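Local coordinates for protein D-alanyl-lipoteichoic acid synthetase (Streptococcus pneumoniae, PDB 3BMA) that probably takes part in adding D-alanine to lipoteichoic acid during cell wall biogenesis, as a membrane-associated member of the DltD family, at residues Pro45-Ser50 with Leu84-Gly89. The protein carries 1 engineered substitution. Sequence-based numbering, arbitrary orientation. Where two conformers were deposited one is given.
Sequences PFFGSS and LNQYFG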
loop_
_atom_site.group_PDB
_atom_site.type_symbol
_atom_site.label_atom_id
_atom_site.label_comp_id
_atom_site.label_asym_id
_atom_site.label_seq_id
_atom_site.Cartn_x
_atom_site.Cartn_y
_atom_site.Cartn_z
ATOM N N PRO C 45 5.675 -5.053 -37.158
ATOM C CA PRO C 45 6.628 -5.842 -36.385
ATOM C C PRO C 45 7.229 -6.977 -37.209
ATOM O O PRO C 45 6.504 -7.853 -37.692
ATOM C CB PRO C 45 5.768 -6.407 -35.245
ATOM C CG PRO C 45 4.608 -5.499 -35.152
ATOM C CD PRO C 45 4.326 -5.112 -36.565
ATOM N N PHE C 46 8.548 -6.932 -37.381
ATOM C CA PHE C 46 9.296 -8.003 -38.030
ATOM C C PHE C 46 10.114 -8.752 -36.980
ATOM O O PHE C 46 11.249 -8.377 -36.683
ATOM C CB PHE C 46 10.215 -7.438 -39.117
ATOM C CG PHE C 46 9.565 -7.297 -40.478
ATOM C CD1 PHE C 46 8.315 -6.695 -40.627
ATOM C CD2 PHE C 46 10.231 -7.736 -41.618
ATOM C CE1 PHE C 46 7.733 -6.553 -41.886
ATOM C CE2 PHE C 46 9.659 -7.595 -42.884
ATOM C CZ PHE C 46 8.409 -7.003 -43.018
ATOM N N PHE C 47 9.527 -9.806 -36.417
ATOM C CA PHE C 47 10.195 -10.624 -35.411
ATOM C C PHE C 47 11.153 -11.637 -36.031
ATOM O O PHE C 47 10.798 -12.336 -36.978
ATOM C CB PHE C 47 9.179 -11.408 -34.581
ATOM C CG PHE C 47 8.108 -10.572 -33.948
ATOM C CD1 PHE C 47 8.363 -9.848 -32.792
ATOM C CD2 PHE C 47 6.827 -10.553 -34.476
ATOM C CE1 PHE C 47 7.371 -9.093 -32.185
ATOM C CE2 PHE C 47 5.823 -9.798 -33.875
ATOM C CZ PHE C 47 6.097 -9.062 -32.729
ATOM N N GLY C 48 12.352 -11.732 -35.460
ATOM C CA GLY C 48 13.331 -12.761 -35.825
ATOM C C GLY C 48 14.526 -12.755 -34.885
ATOM O O GLY C 48 14.443 -12.214 -33.782
ATOM N N SER C 49 15.626 -13.377 -35.312
ATOM C CA SER C 49 16.874 -13.341 -34.550
ATOM C C SER C 49 17.871 -12.415 -35.239
ATOM O O SER C 49 17.665 -11.199 -35.266
ATOM C CB SER C 49 17.456 -14.744 -34.337
ATOM O OG SER C 49 17.695 -15.407 -35.567
ATOM N N SER C 50 18.937 -12.979 -35.809
ATOM C CA SER C 50 19.963 -12.199 -36.505
ATOM C C SER C 50 19.623 -11.998 -37.982
ATOM O O SER C 50 20.460 -11.512 -38.747
ATOM C CB SER C 50 21.327 -12.887 -36.399
ATOM O OG SER C 50 21.436 -13.678 -35.233
ATOM N N LEU C 84 10.917 -17.383 -26.488
ATOM C CA LEU C 84 10.767 -16.924 -25.101
ATOM C C LEU C 84 11.063 -15.426 -24.990
ATOM O O LEU C 84 10.277 -14.687 -24.406
ATOM C CB LEU C 84 11.634 -17.738 -24.132
ATOM C CG LEU C 84 11.252 -17.654 -22.643
ATOM C CD1 LEU C 84 9.897 -18.283 -22.348
ATOM C CD2 LEU C 84 12.301 -18.285 -21.763
ATOM N N ASN C 85 12.173 -14.983 -25.582
ATOM C CA ASN C 85 12.484 -13.556 -25.681
ATOM C C ASN C 85 11.383 -12.747 -26.359
ATOM O O ASN C 85 10.971 -11.701 -25.846
ATOM C CB ASN C 85 13.810 -13.324 -26.412
ATOM C CG ASN C 85 14.990 -13.195 -25.467
ATOM O OD1 ASN C 85 14.919 -12.509 -24.445
ATOM N ND2 ASN C 85 16.089 -13.847 -25.812
ATOM N N GLN C 86 10.903 -13.243 -27.499
ATOM C CA GLN C 86 9.875 -12.549 -28.275
ATOM C C GLN C 86 8.586 -12.414 -27.481
ATOM O O GLN C 86 8.002 -11.335 -27.436
ATOM C CB GLN C 86 9.612 -13.237 -29.627
ATOM C CG GLN C 86 10.793 -13.243 -30.622
ATOM C CD GLN C 86 11.207 -11.865 -31.130
ATOM O OE1 GLN C 86 10.560 -10.856 -30.858
ATOM N NE2 GLN C 86 12.303 -11.827 -31.878
ATOM N N TYR C 87 8.169 -13.504 -26.837
ATOM C CA TYR C 87 6.989 -13.506 -25.976
ATOM C C TYR C 87 7.027 -12.402 -24.929
ATOM O O TYR C 87 6.049 -11.671 -24.761
ATOM C CB TYR C 87 6.803 -14.861 -25.290
ATOM C CG TYR C 87 5.572 -14.917 -24.415
ATOM C CD1 TYR C 87 4.299 -14.954 -24.981
ATOM C CD2 TYR C 87 5.677 -14.920 -23.024
ATOM C CE1 TYR C 87 3.164 -15.006 -24.191
ATOM C CE2 TYR C 87 4.541 -14.958 -22.222
ATOM C CZ TYR C 87 3.289 -15.004 -22.816
ATOM O OH TYR C 87 2.155 -15.052 -22.040
ATOM N N PHE C 88 8.158 -12.280 -24.240
ATOM C CA PHE C 88 8.310 -11.280 -23.186
ATOM C C PHE C 88 8.369 -9.858 -23.736
ATOM O O PHE C 88 7.830 -8.934 -23.129
ATOM C CB PHE C 88 9.519 -11.599 -22.301
ATOM C CG PHE C 88 9.300 -12.775 -21.391
ATOM C CD1 PHE C 88 8.237 -12.785 -20.495
ATOM C CD2 PHE C 88 10.152 -13.871 -21.425
ATOM C CE1 PHE C 88 8.018 -13.874 -19.667
ATOM C CE2 PHE C 88 9.944 -14.957 -20.592
ATOM C CZ PHE C 88 8.877 -14.957 -19.713
ATOM N N GLY C 89 9.005 -9.696 -24.892
ATOM C CA GLY C 89 9.024 -8.413 -25.598
ATOM C C GLY C 89 7.641 -7.947 -26.026
ATOM O O GLY C 89 7.371 -6.745 -26.026
#
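Gln86 reaches from its helix to Phe47 and Gly48, and its amide makes nearly all of the contact. On the oxygen side, OE1 of Gln86 meets the ring edge of Phe47, lying 3.1 Å from CD1 and near the ring plane, where the weakly positive C-H rim faces a carbonyl oxygen. Amide and ring planes stand 78° apart, so the two groups do not stack. The Gln86 chain is bent at chi2 (-65°), which turns the amide toward the backbone of Gly48 and brings CD to 4.0 Å from CB of Phe47. On the nitrogen side, NE2 of Gln86 lies 2.9 Å from the backbone O of Gly48. Its clear hydrogen bond goes to the carbonyl of Leu76, a buried polar group thus being satisfied at the end of the adjacent strand. The contact lies deep in the chain, at a five-stranded parallel sheet consistent with the SGNH-hydrolase clan to which the DltD family belongs. Strand 43-47 runs between strands 72-76 and 101-105, and helix 83-90 packs beside their ends, with Gln86 also touching Tyr104, and Phe47 resting on Val102 and Met93; Leu84 of the same helix touches helices 118-124 and 274-287.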